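Local coordinates for putative metalloprotease II (Bacteroides fragilis, PDB 4ON1), which probably acts as a secreted zinc-dependent endopeptidase of the fragilysin type, made with an N-terminal prodomain and holding one zinc ion at its active site, at residues Met206-Lys211 against Tyr284-Asp289; Thr245-Ser250 against Arg271-Val276. All coordinates share one frame; numbering follows the deposited sequence.

Contact 1: residues Met206-Lys211 against Tyr284-Asp289; sequences MLIKEK and YILLRD
Strands 201-209 and 284-288 pair in parallel in the central sheet of the metalloprotease domain, and M206 lies beside Y284 at the start of the pairing. I285 N bonds to M206 O, and I208 N to I285 O at 2.8 Å. L287 N then reaches I208 O, and E210 N reaches L287 O. The side chains of M206 and Y284 lie side by side and point the same way. M206 CB sits over one face of the Y284 ring, 3.6 Å from its centroid, a CH-pi contact. The bend at chi2 (-70°) sets M206 SD obliquely, 5.2 Å from the Y284 ring centroid, a Met-aromatic contact. I208 CG1 meets the edge of the same ring. F266 of helix 259-271 packs on I208, Y284 and L286, on the sheet face of M206 and Y284. On the opposite face, L207 CD2 packs on I285 CD1 at 3.8 Å. Beyond K209, E210 and R288 form a side-on salt bridge. R288 NE donates to E210 OE1 at 2.9 Å, and R288 NH2 to E210 OE2 at 2.9 Å. Both oxygens are met on the syn side, with carboxylate and guanidinium planes 64° apart. G254 O and T291 O also take hydrogen bonds from R288, which helps fix the guanidinium. A water donates to both E210 O and L287 O. Such parallel pairing, with a helix packed on one face, is typical of the N-terminal subdomain of metzincin proteases.

Contact 2: residues Thr245-Ser250 against Arg271-Val276; sequences TIKDSS and RSWDEV
W273 packs its six-membered ring against the end of strand 240-248 in the metalloprotease domain. The residue belongs to the loop after helix 259-271. The tight part is at the far rim of the indole. D248 O lies near the ring plane, 3.3 Å from W273 CZ2. S249 CB approaches obliquely, 4.0 Å from W273 CH2. K247 CE also comes in obliquely, 4.2 Å from W273 CH2 and 4.3 Å from V276 CG1. The bond from W273 CA to CB points toward the strand, and CG is anti to the backbone N (chi1 -167°). I208 of the neighbouring strand 201-209 and Y269 of the helix also touch the tryptophan. S249 OG bonds to K209 O of that strand and to H251 N. The loose part is the solvent side, at K247 NZ and the exposed E275. No direct hydrogen bond joins the two segments. K247 NZ and E275 OE1 carry opposite charges but remain 4.7 Å apart. A water bridges the gap by donating to D248 O and E275 OE1, and its bond from K247 NZ is weak. E275 CB lies over the rim of one indole face, and W273 NE1 makes a weak hydrogen bond to E275 OE2 at 3.0 Å.

In the fold
From the N terminus, the chain first meets contact 1 at strand 201-209. It runs through helix 217-230 to strand 240-248, where contact 2 begins. Helix 259-271 follows, and the loop 271-276 returns to close contact 2 after a span of 20 residues. Strand 284-288 then closes contact 1 across 72 residues, so the smaller loop lies within the larger. Strand 201-209 sits between strands 240-248 and 284-288. The two contacts touch through backbone pairs such as L207 N to T245 O, and through Y284 OH against V276 CB. Together they tie helix 259-271 and its following loop to the sheet.

Contact 1: residues Met206-Lys211 against Tyr284-Asp289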
loop_
_atom_site.group_PDB
_atom_site.type_symbol
_atom_site.label_atom_id
_atom_site.label_comp_id
_atom_site.label_asym_id
_atom_site.label_seq_id
_atom_site.Cartn_x
_atom_site.Cartn_y
_atom_site.Cartn_z
ATOM N N MET A 206 -7.560 -9.931 3.180
ATOM C CA MET A 206 -8.052 -9.474 4.471
ATOM C C MET A 206 -6.919 -8.781 5.208
ATOM O O MET A 206 -5.962 -9.417 5.653
ATOM C CB MET A 206 -8.604 -10.639 5.294
ATOM C CG MET A 206 -9.683 -11.461 4.593
ATOM S SD MET A 206 -11.222 -10.530 4.410
ATOM C CE MET A 206 -11.823 -10.591 6.105
ATOM N N LEU A 207 -7.022 -7.462 5.315
ATOM C CA LEU A 207 -5.957 -6.672 5.911
ATOM C C LEU A 207 -6.332 -6.339 7.346
ATOM O O LEU A 207 -7.261 -5.571 7.603
ATOM C CB LEU A 207 -5.706 -5.410 5.089
ATOM C CG LEU A 207 -5.456 -5.675 3.598
ATOM C CD1 LEU A 207 -5.232 -4.384 2.853
ATOM C CD2 LEU A 207 -4.262 -6.576 3.408
ATOM N N ILE A 208 -5.617 -6.940 8.283
ATOM C CA ILE A 208 -6.014 -6.876 9.679
ATOM C C ILE A 208 -5.114 -5.916 10.441
ATOM O O ILE A 208 -3.909 -6.137 10.537
ATOM C CB ILE A 208 -5.956 -8.266 10.342
ATOM C CG1 ILE A 208 -6.727 -9.301 9.508
ATOM C CG2 ILE A 208 -6.512 -8.196 11.762
ATOM C CD1 ILE A 208 -8.210 -8.939 9.270
ATOM N N LYS A 209 -5.693 -4.841 10.966
ATOM C CA LYS A 209 -4.910 -3.862 11.728
ATOM C C LYS A 209 -4.598 -4.382 13.115
ATOM O O LYS A 209 -5.507 -4.692 13.883
ATOM C CB LYS A 209 -5.648 -2.520 11.829
ATOM C CG LYS A 209 -5.877 -1.869 10.470
ATOM C CD LYS A 209 -6.853 -0.704 10.547
ATOM C CE LYS A 209 -6.252 0.469 11.299
ATOM N NZ LYS A 209 -7.174 1.636 11.280
ATOM N N GLU A 210 -3.310 -4.482 13.430
ATOM C CA GLU A 210 -2.870 -4.877 14.766
ATOM C C GLU A 210 -3.383 -3.860 15.782
ATOM O O GLU A 210 -3.313 -2.652 15.555
ATOM C CB GLU A 210 -1.342 -4.989 14.822
ATOM C CG GLU A 210 -0.766 -5.317 16.204
ATOM C CD GLU A 210 0.761 -5.371 16.209
ATOM O OE1 GLU A 210 1.349 -6.007 15.303
ATOM O OE2 GLU A 210 1.373 -4.758 17.108
ATOM N N LYS A 211 -3.972 -4.342 16.868
ATOM C CA LYS A 211 -4.444 -3.436 17.910
ATOM C C LYS A 211 -3.280 -2.699 18.562
ATOM O O LYS A 211 -2.290 -3.314 18.962
ATOM C CB LYS A 211 -5.255 -4.179 18.968
ATOM C CG LYS A 211 -5.894 -3.226 19.984
ATOM C CD LYS A 211 -6.711 -3.976 21.012
ATOM C CE LYS A 211 -7.397 -3.016 21.977
ATOM N NZ LYS A 211 -8.195 -3.748 23.005
ATOM N N TYR A 284 -4.578 -13.479 4.715
ATOM C CA TYR A 284 -4.703 -12.506 5.796
ATOM C C TYR A 284 -3.367 -11.854 6.087
ATOM O O TYR A 284 -2.375 -12.548 6.262
ATOM C CB TYR A 284 -5.231 -13.172 7.066
ATOM C CG TYR A 284 -6.706 -13.486 7.047
ATOM C CD1 TYR A 284 -7.193 -14.566 6.336
ATOM C CD2 TYR A 284 -7.601 -12.725 7.782
ATOM C CE1 TYR A 284 -8.545 -14.862 6.328
ATOM C CE2 TYR A 284 -8.953 -13.010 7.780
ATOM C CZ TYR A 284 -9.416 -14.078 7.056
ATOM O OH TYR A 284 -10.753 -14.366 7.055
ATOM N N ILE A 285 -3.334 -10.524 6.142
ATOM C CA ILE A 285 -2.092 -9.845 6.473
ATOM C C ILE A 285 -2.266 -8.922 7.672
ATOM O O ILE A 285 -3.161 -8.075 7.691
ATOM C CB ILE A 285 -1.548 -9.045 5.271
ATOM C CG1 ILE A 285 -1.273 -9.982 4.094
ATOM C CG2 ILE A 285 -0.238 -8.358 5.634
ATOM C CD1 ILE A 285 -2.271 -9.837 2.980
ATOM N N LEU A 286 -1.415 -9.108 8.683
ATOM C CA LEU A 286 -1.427 -8.261 9.876
ATOM C C LEU A 286 -0.615 -6.993 9.643
ATOM O O LEU A 286 0.539 -7.059 9.199
ATOM C CB LEU A 286 -0.861 -9.020 11.083
ATOM C CG LEU A 286 -0.854 -8.261 12.411
ATOM C CD1 LEU A 286 -2.279 -8.054 12.917
ATOM C CD2 LEU A 286 -0.022 -9.004 13.454
ATOM N N LEU A 287 -1.202 -5.845 9.973
ATOM C CA LEU A 287 -0.565 -4.561 9.703
ATOM C C LEU A 287 -0.236 -3.765 10.966
ATOM O O LEU A 287 -1.082 -3.579 11.843
ATOM C CB LEU A 287 -1.464 -3.711 8.793
ATOM C CG LEU A 287 -1.882 -4.336 7.454
ATOM C CD1 LEU A 287 -2.760 -3.363 6.660
ATOM C CD2 LEU A 287 -0.655 -4.701 6.654
ATOM N N ARG A 288 1.000 -3.280 11.041
ATOM C CA ARG A 288 1.416 -2.374 12.109
ATOM C C ARG A 288 2.264 -1.275 11.508
ATOM O O ARG A 288 2.777 -1.425 10.397
ATOM C CB ARG A 288 2.205 -3.109 13.189
ATOM C CG ARG A 288 3.470 -3.762 12.642
ATOM C CD ARG A 288 4.488 -4.055 13.728
ATOM N NE ARG A 288 3.908 -4.771 14.861
ATOM C CZ ARG A 288 4.619 -5.255 15.875
ATOM N NH1 ARG A 288 5.939 -5.119 15.881
ATOM N NH2 ARG A 288 4.012 -5.883 16.873
ATOM N N ASP A 289 2.405 -0.161 12.217
ATOM C CA ASP A 289 3.255 0.897 11.698
ATOM C C ASP A 289 4.730 0.526 11.833
ATOM O O ASP A 289 5.546 0.891 10.990
ATOM C CB ASP A 289 2.993 2.217 12.407
ATOM C CG ASP A 289 3.805 3.341 11.820
ATOM O OD1 ASP A 289 4.736 3.820 12.492
ATOM O OD2 ASP A 289 3.529 3.725 10.668
HETATM O O HOH W 1 -1.994 -1.377 13.336
#

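Contact 2: residues Thr245-Ser250 against Arg271-Val276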
loop_
_atom_site.group_PDB
_atom_site.type_symbol
_atom_site.label_atom_id
_atom_site.label_comp_id
_atom_site.label_asym_id
_atom_site.label_seq_id
_atom_site.Cartn_x
_atom_site.Cartn_y
_atom_site.Cartn_z
ATOM N N THR A 245 -10.024 -5.924 2.032
ATOM C CA THR A 245 -10.925 -5.703 3.156
ATOM C C THR A 245 -10.121 -5.355 4.397
ATOM O O THR A 245 -9.352 -6.168 4.900
ATOM C CB THR A 245 -11.812 -6.933 3.412
ATOM O OG1 THR A 245 -12.639 -7.139 2.264
ATOM C CG2 THR A 245 -12.698 -6.722 4.639
ATOM N N ILE A 246 -10.264 -4.119 4.852
ATOM C CA ILE A 246 -9.500 -3.630 5.990
ATOM C C ILE A 246 -10.320 -3.705 7.268
ATOM O O ILE A 246 -11.379 -3.084 7.365
ATOM C CB ILE A 246 -9.038 -2.166 5.770
ATOM C CG1 ILE A 246 -8.202 -2.046 4.493
ATOM C CG2 ILE A 246 -8.246 -1.657 6.981
ATOM C CD1 ILE A 246 -8.126 -0.606 3.955
ATOM N N LYS A 247 -9.823 -4.450 8.251
ATOM C CA LYS A 247 -10.554 -4.642 9.508
ATOM C C LYS A 247 -9.706 -4.340 10.727
ATOM O O LYS A 247 -8.506 -4.609 10.735
ATOM C CB LYS A 247 -11.069 -6.080 9.622
ATOM C CG LYS A 247 -11.920 -6.551 8.467
ATOM C CD LYS A 247 -12.335 -8.010 8.664
ATOM C CE LYS A 247 -13.277 -8.166 9.848
ATOM N NZ LYS A 247 -14.507 -7.334 9.704
ATOM N N ASP A 248 -10.329 -3.775 11.758
ATOM C CA ASP A 248 -9.682 -3.695 13.062
ATOM C C ASP A 248 -9.735 -5.044 13.767
ATOM O O ASP A 248 -10.591 -5.874 13.476
ATOM C CB ASP A 248 -10.327 -2.621 13.943
ATOM C CG ASP A 248 -10.024 -1.213 13.459
ATOM O OD1 ASP A 248 -8.850 -0.793 13.558
ATOM O OD2 ASP A 248 -10.954 -0.528 12.985
ATOM N N SER A 249 -8.805 -5.252 14.691
ATOM C CA SER A 249 -8.742 -6.476 15.473
ATOM C C SER A 249 -8.495 -6.135 16.929
ATOM O O SER A 249 -8.293 -4.972 17.277
ATOM C CB SER A 249 -7.628 -7.397 14.978
ATOM O OG SER A 249 -6.392 -6.950 15.495
ATOM N N SER A 250 -8.506 -7.152 17.781
ATOM C CA SER A 250 -8.085 -6.963 19.158
ATOM C C SER A 250 -6.783 -7.728 19.381
ATOM O O SER A 250 -6.436 -8.084 20.505
ATOM C CB SER A 250 -9.177 -7.417 20.134
ATOM O OG SER A 250 -9.295 -8.826 20.133
ATOM N N ARG A 271 -7.836 -17.957 13.998
ATOM C CA ARG A 271 -8.541 -19.228 14.049
ATOM C C ARG A 271 -9.633 -19.279 15.110
ATOM O O ARG A 271 -10.523 -20.120 15.035
ATOM C CB ARG A 271 -7.539 -20.365 14.260
ATOM C CG ARG A 271 -6.808 -20.712 12.980
ATOM C CD ARG A 271 -5.515 -21.471 13.214
ATOM N NE ARG A 271 -4.862 -21.725 11.930
ATOM C CZ ARG A 271 -3.553 -21.881 11.763
ATOM N NH1 ARG A 271 -2.735 -21.812 12.802
ATOM N NH2 ARG A 271 -3.064 -22.097 10.548
ATOM N N SER A 272 -9.578 -18.381 16.087
ATOM C CA SER A 272 -10.631 -18.330 17.098
ATOM C C SER A 272 -11.359 -16.988 17.084
ATOM O O SER A 272 -12.120 -16.680 17.998
ATOM C CB SER A 272 -10.059 -18.593 18.492
ATOM O OG SER A 272 -9.025 -17.678 18.793
ATOM N N TRP A 273 -11.140 -16.212 16.026
ATOM C CA TRP A 273 -11.786 -14.908 15.866
ATOM C C TRP A 273 -13.151 -15.056 15.199
ATOM O O TRP A 273 -13.241 -15.339 14.002
ATOM C CB TRP A 273 -10.900 -13.987 15.034
ATOM C CG TRP A 273 -11.289 -12.542 15.061
ATOM C CD1 TRP A 273 -12.108 -11.926 15.962
ATOM C CD2 TRP A 273 -10.853 -11.522 14.147
ATOM N NE1 TRP A 273 -12.213 -10.588 15.662
ATOM C CE2 TRP A 273 -11.453 -10.315 14.557
ATOM C CE3 TRP A 273 -10.015 -11.517 13.025
ATOM C CZ2 TRP A 273 -11.245 -9.107 13.877
ATOM C CZ3 TRP A 273 -9.809 -10.317 12.348
ATOM C CH2 TRP A 273 -10.424 -9.127 12.780
ATOM N N ASP A 274 -14.218 -14.841 15.962
ATOM C CA ASP A 274 -15.555 -15.098 15.434
ATOM C C ASP A 274 -15.929 -14.128 14.308
ATOM O O ASP A 274 -16.783 -14.439 13.475
ATOM C CB ASP A 274 -16.588 -15.060 16.566
ATOM C CG ASP A 274 -16.678 -13.705 17.235
ATOM O OD1 ASP A 274 -15.665 -12.970 17.246
ATOM O OD2 ASP A 274 -17.760 -13.387 17.768
ATOM N N GLU A 275 -15.282 -12.966 14.269
ATOM C CA GLU A 275 -15.540 -11.993 13.209
ATOM C C GLU A 275 -15.144 -12.507 11.811
ATOM O O GLU A 275 -15.634 -11.998 10.803
ATOM C CB GLU A 275 -14.841 -10.658 13.530
ATOM C CG GLU A 275 -15.673 -9.758 14.482
ATOM C CD GLU A 275 -14.930 -8.526 15.024
ATOM O OE1 GLU A 275 -14.907 -7.478 14.345
ATOM O OE2 GLU A 275 -14.389 -8.599 16.148
ATOM N N VAL A 276 -14.269 -13.510 11.741
ATOM C CA VAL A 276 -13.847 -14.033 10.434
ATOM C C VAL A 276 -14.132 -15.530 10.321
ATOM O O VAL A 276 -13.500 -16.236 9.533
ATOM C CB VAL A 276 -12.341 -13.771 10.137
ATOM C CG1 VAL A 276 -12.078 -12.282 10.002
ATOM C CG2 VAL A 276 -11.445 -14.389 11.219
HETATM O O HOH W 2 -13.173 -6.166 12.640
#